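Local coordinates for amino acid adenylation domain-containing protein (Bacillus stratosphericus LAMA 585, PDB 6ULY) that probably selects an alpha-keto acid and activates it with ATP as the acyl adenylate, as an adenylation domain in nonribosomal depsipeptide synthesis, at residues M219-I224 against M229-N234; T83-C88 against P95-A100; S173-L178 against R194-N199. All blocks are in the same frame, centred on the assembly; numbering follows the deposited sequence.

Contact 1: M219-I224 against M229-N234; sequences MPLDHI and MFHLVN. With QA7 (5'-O-{(S)-hydroxy[(4-methyl-2-oxopentanoyl)oxy]phosphoryl}adenosine), chain C.
Leu221 and His231 make the apolar part of this small buried contact: CD2 of Leu221 lies 4.0 Å from CB of His231, so one leucine methyl rests on the root of the histidine and stands obliquely to its ring. The imidazole itself is engaged elsewhere, ND1 with Gln241 and NE2 with Trp86, two bonds that fix its rotation in a buried setting.

The backbone adds a single weak hydrogen bond, from Met229 N to Ile224 O at 3.5 Å, in the first turns of the helix. Just before that helix, His223 occupies the N-cap, and its ND1 accepts from Gly225 N. The type I turn from Pro220 to His223 leads the chain into this position.

Three residues also line the adenylate pocket. CG2 of Ile224 comes within 3.2 Å of O31, the keto oxygen of the acyl group, while the His223 ring presents its edge to the acyl carbonyl, CE1 lying 3.3 Å from O30. The chain of Met229 leaves with CG anti to the backbone N (chi1 -176°) and bends only at chi3 (65°), which lays SD 3.8 Å from C03, a methyl of the ligand's branched tail. The bound keto acyl group is thus bordered by the start of the helix.

Leu221 also packs on Met81 and Val82 of helix 78-91. Helix 224-237 touches helix 78-91 through His231 on Val82 and helix 193-207 through Leu232 on Val196, and Met229 touches Trp269 of strand 267-270.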
loop_
_atom_site.group_PDB
_atom_site.type_symbol
_atom_site.label_atom_id
_atom_site.label_comp_id
_atom_site.label_asym_id
_atom_site.label_seq_id
_atom_site.Cartn_x
_atom_site.Cartn_y
_atom_site.Cartn_z
ATOM N N MET A 219 -5.249 -27.223 -2.524
ATOM C CA MET A 219 -4.987 -25.819 -2.268
ATOM C C MET A 219 -5.236 -25.494 -0.795
ATOM O O MET A 219 -6.057 -26.139 -0.137
ATOM C CB MET A 219 -5.867 -24.948 -3.160
ATOM C CG MET A 219 -5.340 -24.812 -4.578
ATOM S SD MET A 219 -3.823 -23.836 -4.645
ATOM C CE MET A 219 -4.453 -22.197 -4.259
ATOM N N PRO A 220 -4.538 -24.495 -0.252
ATOM C CA PRO A 220 -4.692 -24.175 1.173
ATOM C C PRO A 220 -6.128 -23.824 1.540
ATOM O O PRO A 220 -6.817 -23.096 0.820
ATOM C CB PRO A 220 -3.767 -22.966 1.370
ATOM C CG PRO A 220 -2.821 -23.003 0.227
ATOM C CD PRO A 220 -3.579 -23.596 -0.917
ATOM N N LEU A 221 -6.563 -24.329 2.695
ATOM C CA LEU A 221 -7.859 -23.958 3.250
ATOM C C LEU A 221 -7.904 -22.508 3.710
ATOM O O LEU A 221 -8.993 -22.005 4.006
ATOM C CB LEU A 221 -8.211 -24.872 4.424
ATOM C CG LEU A 221 -8.606 -26.308 4.077
ATOM C CD1 LEU A 221 -8.747 -27.128 5.353
ATOM C CD2 LEU A 221 -9.898 -26.331 3.266
ATOM N N ASP A 222 -6.755 -21.836 3.796
ATOM C CA ASP A 222 -6.717 -20.408 4.075
ATOM C C ASP A 222 -6.927 -19.564 2.825
ATOM O O ASP A 222 -7.047 -18.341 2.937
ATOM C CB ASP A 222 -5.386 -20.036 4.733
ATOM C CG ASP A 222 -4.189 -20.404 3.878
ATOM O OD1 ASP A 222 -3.798 -19.591 3.010
ATOM O OD2 ASP A 222 -3.642 -21.512 4.072
ATOM N N HIS A 223 -6.950 -20.185 1.648
ATOM C CA HIS A 223 -7.359 -19.526 0.416
ATOM C C HIS A 223 -8.875 -19.613 0.297
ATOM O O HIS A 223 -9.476 -20.652 0.592
ATOM C CB HIS A 223 -6.686 -20.180 -0.795
ATOM C CG HIS A 223 -6.804 -19.390 -2.064
ATOM N ND1 HIS A 223 -8.013 -18.951 -2.563
ATOM C CD2 HIS A 223 -5.863 -18.983 -2.949
ATOM C CE1 HIS A 223 -7.811 -18.296 -3.692
ATOM N NE2 HIS A 223 -6.514 -18.301 -3.949
ATOM N N ILE A 224 -9.493 -18.510 -0.132
ATOM C CA ILE A 224 -10.952 -18.426 -0.134
ATOM C C ILE A 224 -11.554 -19.520 -1.005
ATOM O O ILE A 224 -12.617 -20.068 -0.685
ATOM C CB ILE A 224 -11.404 -17.018 -0.581
ATOM C CG1 ILE A 224 -12.882 -16.798 -0.243
ATOM C CG2 ILE A 224 -11.157 -16.802 -2.073
ATOM C CD1 ILE A 224 -13.124 -16.479 1.218
ATOM N N MET A 229 -15.159 -22.089 -1.944
ATOM C CA MET A 229 -15.514 -22.636 -3.249
ATOM C C MET A 229 -15.532 -24.160 -3.241
ATOM O O MET A 229 -16.254 -24.773 -4.036
ATOM C CB MET A 229 -14.548 -22.133 -4.321
ATOM C CG MET A 229 -14.918 -22.580 -5.724
ATOM S SD MET A 229 -13.843 -21.903 -7.006
ATOM C CE MET A 229 -12.278 -22.670 -6.590
ATOM N N PHE A 230 -14.768 -24.791 -2.349
ATOM C CA PHE A 230 -14.710 -26.250 -2.297
ATOM C C PHE A 230 -15.180 -26.773 -0.947
ATOM O O PHE A 230 -16.245 -27.392 -0.883
ATOM C CB PHE A 230 -13.302 -26.732 -2.648
ATOM C CG PHE A 230 -13.154 -27.090 -4.097
ATOM C CD1 PHE A 230 -12.947 -28.400 -4.483
ATOM C CD2 PHE A 230 -13.280 -26.119 -5.079
ATOM C CE1 PHE A 230 -12.839 -28.735 -5.816
ATOM C CE2 PHE A 230 -13.177 -26.448 -6.416
ATOM C CZ PHE A 230 -12.954 -27.760 -6.785
ATOM N N HIS A 231 -14.447 -26.526 0.138
ATOM C CA HIS A 231 -14.793 -27.170 1.401
ATOM C C HIS A 231 -16.251 -26.909 1.774
ATOM O O HIS A 231 -17.020 -27.852 2.000
ATOM C CB HIS A 231 -13.855 -26.699 2.511
ATOM C CG HIS A 231 -14.197 -27.254 3.858
ATOM N ND1 HIS A 231 -14.310 -28.607 4.102
ATOM C CD2 HIS A 231 -14.461 -26.637 5.033
ATOM C CE1 HIS A 231 -14.622 -28.799 5.371
ATOM N NE2 HIS A 231 -14.721 -27.620 5.958
ATOM N N LEU A 232 -16.659 -25.635 1.828
ATOM C CA LEU A 232 -18.026 -25.337 2.252
ATOM C C LEU A 232 -19.040 -25.746 1.190
ATOM O O LEU A 232 -20.131 -26.224 1.521
ATOM C CB LEU A 232 -18.169 -23.855 2.595
ATOM C CG LEU A 232 -17.495 -23.420 3.899
ATOM C CD1 LEU A 232 -17.696 -21.927 4.121
ATOM C CD2 LEU A 232 -18.009 -24.213 5.092
ATOM N N VAL A 233 -18.709 -25.564 -0.088
ATOM C CA VAL A 233 -19.573 -26.081 -1.145
ATOM C C VAL A 233 -19.763 -27.582 -0.978
ATOM O O VAL A 233 -20.860 -28.114 -1.188
ATOM C CB VAL A 233 -18.991 -25.740 -2.528
ATOM C CG1 VAL A 233 -19.569 -26.663 -3.592
ATOM C CG2 VAL A 233 -19.266 -24.287 -2.878
ATOM N N ASN A 234 -18.697 -28.288 -0.593
ATOM C CA ASN A 234 -18.772 -29.738 -0.466
ATOM C C ASN A 234 -19.646 -30.144 0.715
ATOM O O ASN A 234 -20.492 -31.034 0.592
ATOM C CB ASN A 234 -17.365 -30.322 -0.323
ATOM C CG ASN A 234 -16.540 -30.172 -1.583
ATOM O OD1 ASN A 234 -17.066 -30.203 -2.696
ATOM N ND2 ASN A 234 -15.234 -30.002 -1.413
HETATM C C01 QA7 C . -11.809 -18.515 -8.299
HETATM C C02 QA7 C . -11.068 -18.389 -7.021
HETATM C C03 QA7 C . -11.937 -18.825 -5.873
HETATM C C04 QA7 C . -10.540 -16.991 -7.011
HETATM C C05 QA7 C . -10.569 -16.238 -5.720
HETATM C C06 QA7 C . -9.321 -15.581 -5.230
HETATM C C10 QA7 C . -8.388 -12.272 -5.719
HETATM C C11 QA7 C . -7.713 -11.702 -6.773
HETATM C C12 QA7 C . -8.747 -10.982 -7.737
HETATM C C13 QA7 C . -8.211 -11.027 -8.836
HETATM C C14 QA7 C . -7.244 -12.359 -8.854
HETATM C C16 QA7 C . -8.646 -14.248 -9.221
HETATM C C18 QA7 C . -8.498 -14.510 -11.332
HETATM C C19 QA7 C . -8.551 -14.880 -12.672
HETATM C C21 QA7 C . -7.184 -13.198 -13.202
HETATM C C23 QA7 C . -7.749 -13.461 -11.004
HETATM N N15 QA7 C . -7.851 -13.328 -9.675
HETATM N N17 QA7 C . -9.052 -14.980 -10.217
HETATM N N20 QA7 C . -7.898 -14.205 -13.553
HETATM N N22 QA7 C . -7.091 -12.816 -11.980
HETATM N N24 QA7 C . -9.339 -15.974 -13.047
HETATM O O07 QA7 C . -9.303 -14.783 -4.141
HETATM O O09 QA7 C . -7.538 -12.883 -4.823
HETATM O O25 QA7 C . -7.133 -12.752 -7.667
HETATM O O26 QA7 C . -7.290 -9.959 -9.130
HETATM O O27 QA7 C . -9.178 -9.594 -7.351
HETATM O O28 QA7 C . -7.245 -14.536 -2.941
HETATM O O29 QA7 C . -8.740 -12.886 -2.766
HETATM O O30 QA7 C . -8.367 -15.766 -5.801
HETATM O O31 QA7 C . -11.545 -16.137 -5.150
HETATM P P08 QA7 C . -8.169 -13.770 -3.689
#

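Contact 2: T83-C88 against P95-A100; sequences TAFWAC and PTLVSA
Helix 78-91 and strand 94-97 are the last two elements of a beta-alpha-beta unit that starts with strand 70-74, and Phe85, Cys88 and Pro95 meet where the helix packs on the returning strand. Over these short segments the axes approach to 9.4 Å, and their directions differ by 144°, as expected for a helix that runs back over a parallel sheet.

Pro95 CG is the focus of the contact. It lies 3.5 Å from CB of Cys88 and 3.8 Å from CD1 of Phe85, filling the angle between two side chains placed almost one turn apart on the helix. The phenyl group and the pyrrolidine cross at about a right angle. With CG of Phe85 anti to its backbone N (chi1 173°), the ring swings toward the strand although its CB does not head there, and CD1 also comes to 4.3 Å from CD2 of Leu97. The proline thus meets the helix at two points, whereas Leu97, two residues on, adds a lighter touch through its CD2 methyl. On the other flank of Phe85, its CD2 lies 3.8 Å above one face of the Trp86 indole, offset toward the rim of that ring.

Phe73 of strand 70-74 touches both Cys88 and Pro95, and Phe175 of strand 173-178 also packs on Pro95 and Leu97. Such a helix, covering two adjacent parallel strands through apolar side chains, is typical of the beta-alpha-beta crossover.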
loop_
_atom_site.group_PDB
_atom_site.type_symbol
_atom_site.label_atom_id
_atom_site.label_comp_id
_atom_site.label_asym_id
_atom_site.label_seq_id
_atom_site.Cartn_x
_atom_site.Cartn_y
_atom_site.Cartn_z
ATOM N N THR A 83 -11.425 -29.470 11.461
ATOM C CA THR A 83 -12.102 -29.721 12.729
ATOM C C THR A 83 -12.155 -28.462 13.578
ATOM O O THR A 83 -13.185 -28.160 14.194
ATOM C CB THR A 83 -11.392 -30.846 13.490
ATOM O OG1 THR A 83 -11.388 -32.032 12.691
ATOM C CG2 THR A 83 -12.083 -31.138 14.815
ATOM N N ALA A 84 -11.047 -27.721 13.631
ATOM C CA ALA A 84 -11.015 -26.484 14.400
ATOM C C ALA A 84 -11.990 -25.459 13.837
ATOM O O ALA A 84 -12.615 -24.705 14.592
ATOM C CB ALA A 84 -9.594 -25.922 14.415
ATOM N N PHE A 85 -12.125 -25.409 12.512
ATOM C CA PHE A 85 -13.049 -24.464 11.896
ATOM C C PHE A 85 -14.480 -24.730 12.337
ATOM O O PHE A 85 -15.224 -23.797 12.665
ATOM C CB PHE A 85 -12.938 -24.551 10.377
ATOM C CG PHE A 85 -13.957 -23.730 9.647
ATOM C CD1 PHE A 85 -13.717 -22.394 9.366
ATOM C CD2 PHE A 85 -15.152 -24.294 9.229
ATOM C CE1 PHE A 85 -14.652 -21.636 8.688
ATOM C CE2 PHE A 85 -16.092 -23.539 8.551
ATOM C CZ PHE A 85 -15.841 -22.206 8.282
ATOM N N TRP A 86 -14.884 -25.998 12.359
ATOM C CA TRP A 86 -16.264 -26.315 12.693
ATOM C C TRP A 86 -16.521 -26.231 14.188
ATOM O O TRP A 86 -17.625 -25.857 14.599
ATOM C CB TRP A 86 -16.612 -27.687 12.140
ATOM C CG TRP A 86 -16.787 -27.646 10.658
ATOM C CD1 TRP A 86 -15.923 -28.111 9.715
ATOM C CD2 TRP A 86 -17.894 -27.084 9.946
ATOM N NE1 TRP A 86 -16.428 -27.886 8.458
ATOM C CE2 TRP A 86 -17.638 -27.255 8.573
ATOM C CE3 TRP A 86 -19.082 -26.460 10.338
ATOM C CZ2 TRP A 86 -18.525 -26.825 7.591
ATOM C CZ3 TRP A 86 -19.960 -26.037 9.362
ATOM C CH2 TRP A 86 -19.679 -26.222 8.005
ATOM N N ALA A 87 -15.522 -26.537 15.017
ATOM C CA ALA A 87 -15.652 -26.240 16.438
ATOM C C ALA A 87 -15.983 -24.766 16.646
ATOM O O ALA A 87 -16.876 -24.420 17.431
ATOM C CB ALA A 87 -14.365 -26.616 17.172
ATOM N N CYS A 88 -15.283 -23.881 15.932
ATOM C CA CYS A 88 -15.555 -22.452 16.040
ATOM C C CYS A 88 -16.958 -22.116 15.547
ATOM O O CYS A 88 -17.676 -21.331 16.176
ATOM C CB CYS A 88 -14.508 -21.666 15.251
ATOM S SG CYS A 88 -12.849 -21.701 15.961
ATOM N N PRO A 95 -13.229 -17.902 13.223
ATOM C CA PRO A 95 -11.874 -18.259 12.799
ATOM C C PRO A 95 -11.244 -17.163 11.963
ATOM O O PRO A 95 -11.913 -16.477 11.188
ATOM C CB PRO A 95 -12.080 -19.527 11.963
ATOM C CG PRO A 95 -13.416 -20.035 12.345
ATOM C CD PRO A 95 -14.228 -18.823 12.662
ATOM N N THR A 96 -9.935 -17.024 12.111
ATOM C CA THR A 96 -9.126 -16.153 11.268
ATOM C C THR A 96 -8.275 -17.052 10.378
ATOM O O THR A 96 -7.266 -17.607 10.822
ATOM C CB THR A 96 -8.267 -15.224 12.113
ATOM O OG1 THR A 96 -9.104 -14.537 13.053
ATOM C CG2 THR A 96 -7.549 -14.220 11.232
ATOM N N LEU A 97 -8.689 -17.194 9.123
ATOM C CA LEU A 97 -8.020 -18.087 8.186
ATOM C C LEU A 97 -6.791 -17.385 7.623
ATOM O O LEU A 97 -6.912 -16.417 6.864
ATOM C CB LEU A 97 -8.979 -18.497 7.073
ATOM C CG LEU A 97 -10.353 -19.002 7.528
ATOM C CD1 LEU A 97 -11.145 -19.521 6.340
ATOM C CD2 LEU A 97 -10.211 -20.076 8.589
ATOM N N VAL A 98 -5.607 -17.864 8.000
ATOM C CA VAL A 98 -4.349 -17.355 7.465
ATOM C C VAL A 98 -3.323 -18.477 7.502
ATOM O O VAL A 98 -3.218 -19.213 8.490
ATOM C CB VAL A 98 -3.857 -16.113 8.243
ATOM C CG1 VAL A 98 -3.689 -16.430 9.717
ATOM C CG2 VAL A 98 -2.551 -15.589 7.645
ATOM N N SER A 99 -2.570 -18.608 6.416
ATOM C CA SER A 99 -1.580 -19.670 6.326
ATOM C C SER A 99 -0.518 -19.499 7.402
ATOM O O SER A 99 -0.244 -18.390 7.868
ATOM C CB SER A 99 -0.918 -19.673 4.948
ATOM O OG SER A 99 -0.296 -18.426 4.693
ATOM N N ALA A 100 0.077 -20.619 7.802
ATOM C CA ALA A 100 1.202 -20.581 8.717
ATOM C C ALA A 100 2.414 -19.966 8.025
ATOM O O ALA A 100 2.542 -19.992 6.798
ATOM C CB ALA A 100 1.535 -21.988 9.214
#

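Contact 3: S173-L178 against R194-N199; sequences SVFFIL and RSVLAN
Val196 directs one methyl, CG2, between the side chains of Val174 and Phe175, and this single group carries the whole contact. The phenyl ring is the closer partner, with CE2 3.7 Å from CG2 of Val196, and CZ of Phe175 follows at 4.1 Å from the same methyl. The valine stands obliquely to the ring, reaching its outer carbons. From Val174 the touching branch is CG1, 3.9 Å from CG2 of Val196, and the two valines also meet at a slant.

The backbone and torsions explain how consecutive strand residues reach the same methyl. The CB of Val174 points toward the helix. Val174 (psi -36°) and Phe175 both bond to His191 of the antiparallel strand 188-192, consistent with a classic beta bulge, which lets two consecutive residues reach the helix. Phe175 begins less directly; its CG lies between the backbone N and the carbonyl carbon (chi1 65°), bringing the far end of the ring to the helix. Contact is purely apolar and buried, with the polar side chains of the helix held elsewhere: Ser195 by Ser192 and His191, and Arg194 by a salt bridge to Asp171.

Strand 173-178 lies in a mixed sheet between strands 94-97 and 188-192, bonded through its backbone to Pro95 and Leu97 on one flank and to His191 and Val189 on the other. Helix 193-207 follows strand 188-192 directly, and Val196 also packs on Leu232 of helix 224-237, whose Val228 touches Phe175.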
loop_
_atom_site.group_PDB
_atom_site.type_symbol
_atom_site.label_atom_id
_atom_site.label_comp_id
_atom_site.label_asym_id
_atom_site.label_seq_id
_atom_site.Cartn_x
_atom_site.Cartn_y
_atom_site.Cartn_z
ATOM N N SER A 173 -20.935 -12.822 11.977
ATOM C CA SER A 173 -19.657 -13.089 11.331
ATOM C C SER A 173 -19.280 -14.554 11.509
ATOM O O SER A 173 -19.335 -15.090 12.620
ATOM C CB SER A 173 -18.573 -12.191 11.921
ATOM O OG SER A 173 -18.836 -10.830 11.638
ATOM N N VAL A 174 -18.890 -15.205 10.417
ATOM C CA VAL A 174 -18.578 -16.628 10.439
ATOM C C VAL A 174 -17.073 -16.877 10.430
ATOM O O VAL A 174 -16.603 -17.822 11.065
ATOM C CB VAL A 174 -19.276 -17.354 9.266
ATOM C CG1 VAL A 174 -18.706 -16.901 7.927
ATOM C CG2 VAL A 174 -19.168 -18.873 9.436
ATOM N N PHE A 175 -16.300 -16.051 9.723
ATOM C CA PHE A 175 -14.847 -16.120 9.832
ATOM C C PHE A 175 -14.220 -14.862 9.248
ATOM O O PHE A 175 -14.833 -14.143 8.455
ATOM C CB PHE A 175 -14.272 -17.368 9.137
ATOM C CG PHE A 175 -14.474 -17.398 7.644
ATOM C CD1 PHE A 175 -13.626 -16.702 6.796
ATOM C CD2 PHE A 175 -15.489 -18.151 7.087
ATOM C CE1 PHE A 175 -13.809 -16.735 5.425
ATOM C CE2 PHE A 175 -15.677 -18.189 5.718
ATOM C CZ PHE A 175 -14.831 -17.481 4.885
ATOM N N PHE A 176 -12.986 -14.607 9.674
ATOM C CA PHE A 176 -12.094 -13.661 9.028
ATOM C C PHE A 176 -11.185 -14.396 8.049
ATOM O O PHE A 176 -10.891 -15.580 8.215
ATOM C CB PHE A 176 -11.225 -12.936 10.057
ATOM C CG PHE A 176 -11.995 -12.095 11.028
ATOM C CD1 PHE A 176 -12.529 -10.879 10.640
ATOM C CD2 PHE A 176 -12.163 -12.508 12.338
ATOM C CE1 PHE A 176 -13.229 -10.096 11.536
ATOM C CE2 PHE A 176 -12.861 -11.733 13.238
ATOM C CZ PHE A 176 -13.396 -10.519 12.836
ATOM N N ILE A 177 -10.724 -13.678 7.030
ATOM C CA ILE A 177 -9.726 -14.215 6.112
ATOM C C ILE A 177 -8.840 -13.069 5.650
ATOM O O ILE A 177 -9.319 -11.966 5.366
ATOM C CB ILE A 177 -10.368 -14.961 4.922
ATOM C CG1 ILE A 177 -9.278 -15.535 4.008
ATOM C CG2 ILE A 177 -11.293 -14.055 4.138
ATOM C CD1 ILE A 177 -9.755 -16.678 3.116
ATOM N N LEU A 178 -7.541 -13.336 5.589
ATOM C CA LEU A 178 -6.555 -12.315 5.284
ATOM C C LEU A 178 -6.264 -12.280 3.791
ATOM O O LEU A 178 -6.225 -13.320 3.128
ATOM C CB LEU A 178 -5.273 -12.574 6.074
ATOM C CG LEU A 178 -5.180 -11.874 7.433
ATOM C CD1 LEU A 178 -6.482 -11.920 8.217
ATOM C CD2 LEU A 178 -4.061 -12.503 8.251
ATOM N N ARG A 194 -24.375 -15.465 5.817
ATOM C CA ARG A 194 -25.207 -15.134 4.664
ATOM C C ARG A 194 -24.363 -14.919 3.415
ATOM O O ARG A 194 -24.682 -15.443 2.341
ATOM C CB ARG A 194 -26.043 -13.889 4.968
ATOM C CG ARG A 194 -27.126 -13.605 3.938
ATOM C CD ARG A 194 -27.826 -12.275 4.181
ATOM N NE ARG A 194 -28.455 -12.193 5.497
ATOM C CZ ARG A 194 -29.632 -12.732 5.806
ATOM N NH1 ARG A 194 -30.322 -13.411 4.898
ATOM N NH2 ARG A 194 -30.120 -12.596 7.034
ATOM N N SER A 195 -23.284 -14.141 3.527
ATOM C CA SER A 195 -22.471 -13.851 2.348
ATOM C C SER A 195 -21.778 -15.106 1.836
ATOM O O SER A 195 -21.725 -15.342 0.623
ATOM C CB SER A 195 -21.451 -12.756 2.662
ATOM O OG SER A 195 -20.668 -13.064 3.804
ATOM N N VAL A 196 -21.250 -15.931 2.740
ATOM C CA VAL A 196 -20.603 -17.169 2.317
ATOM C C VAL A 196 -21.621 -18.107 1.679
ATOM O O VAL A 196 -21.428 -18.586 0.556
ATOM C CB VAL A 196 -19.887 -17.826 3.510
ATOM C CG1 VAL A 196 -19.359 -19.187 3.128
ATOM C CG2 VAL A 196 -18.756 -16.919 4.001
ATOM N N LEU A 197 -22.734 -18.360 2.373
ATOM C CA LEU A 197 -23.725 -19.292 1.846
ATOM C C LEU A 197 -24.309 -18.811 0.529
ATOM O O LEU A 197 -24.682 -19.630 -0.320
ATOM C CB LEU A 197 -24.841 -19.506 2.863
ATOM C CG LEU A 197 -24.497 -20.423 4.035
ATOM C CD1 LEU A 197 -25.623 -20.407 5.054
ATOM C CD2 LEU A 197 -24.231 -21.833 3.549
ATOM N N ALA A 198 -24.404 -17.494 0.339
ATOM C CA ALA A 198 -24.894 -16.968 -0.928
ATOM C C ALA A 198 -23.956 -17.336 -2.068
ATOM O O ALA A 198 -24.404 -17.681 -3.168
ATOM C CB ALA A 198 -25.056 -15.449 -0.840
ATOM N N ASN A 199 -22.646 -17.257 -1.828
ATOM C CA ASN A 199 -21.691 -17.708 -2.833
ATOM C C ASN A 199 -21.776 -19.216 -3.026
ATOM O O ASN A 199 -21.750 -19.709 -4.160
ATOM C CB ASN A 199 -20.274 -17.305 -2.429
ATOM C CG ASN A 199 -19.249 -17.672 -3.478
ATOM O OD1 ASN A 199 -18.926 -18.844 -3.664
ATOM N ND2 ASN A 199 -18.734 -16.671 -4.172
#

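From the N terminus the three contacts follow in series, none nested or crossed. Contact 2 closes first, over the short turn between helix 78-91 and strand 94-97. Contact 3 comes next, spanning the excursion through strand 188-192, and contact 1 closes last, within the entry to helix 224-237. Contacts 2 and 3 share a sheet: Pro95 O and Leu97 N pair with the backbone of Phe176. Contact 1 joins both, through the Trp86–His231 hydrogen bond to contact 2 and through Leu232 on Val196 and Ile177 beside Ile224 to contact 3. Together they tie the sheet holding strands 94-97 and 173-178 to the loop and helix that follow strand 214-217 of the other large sheet, where the adenylate binds.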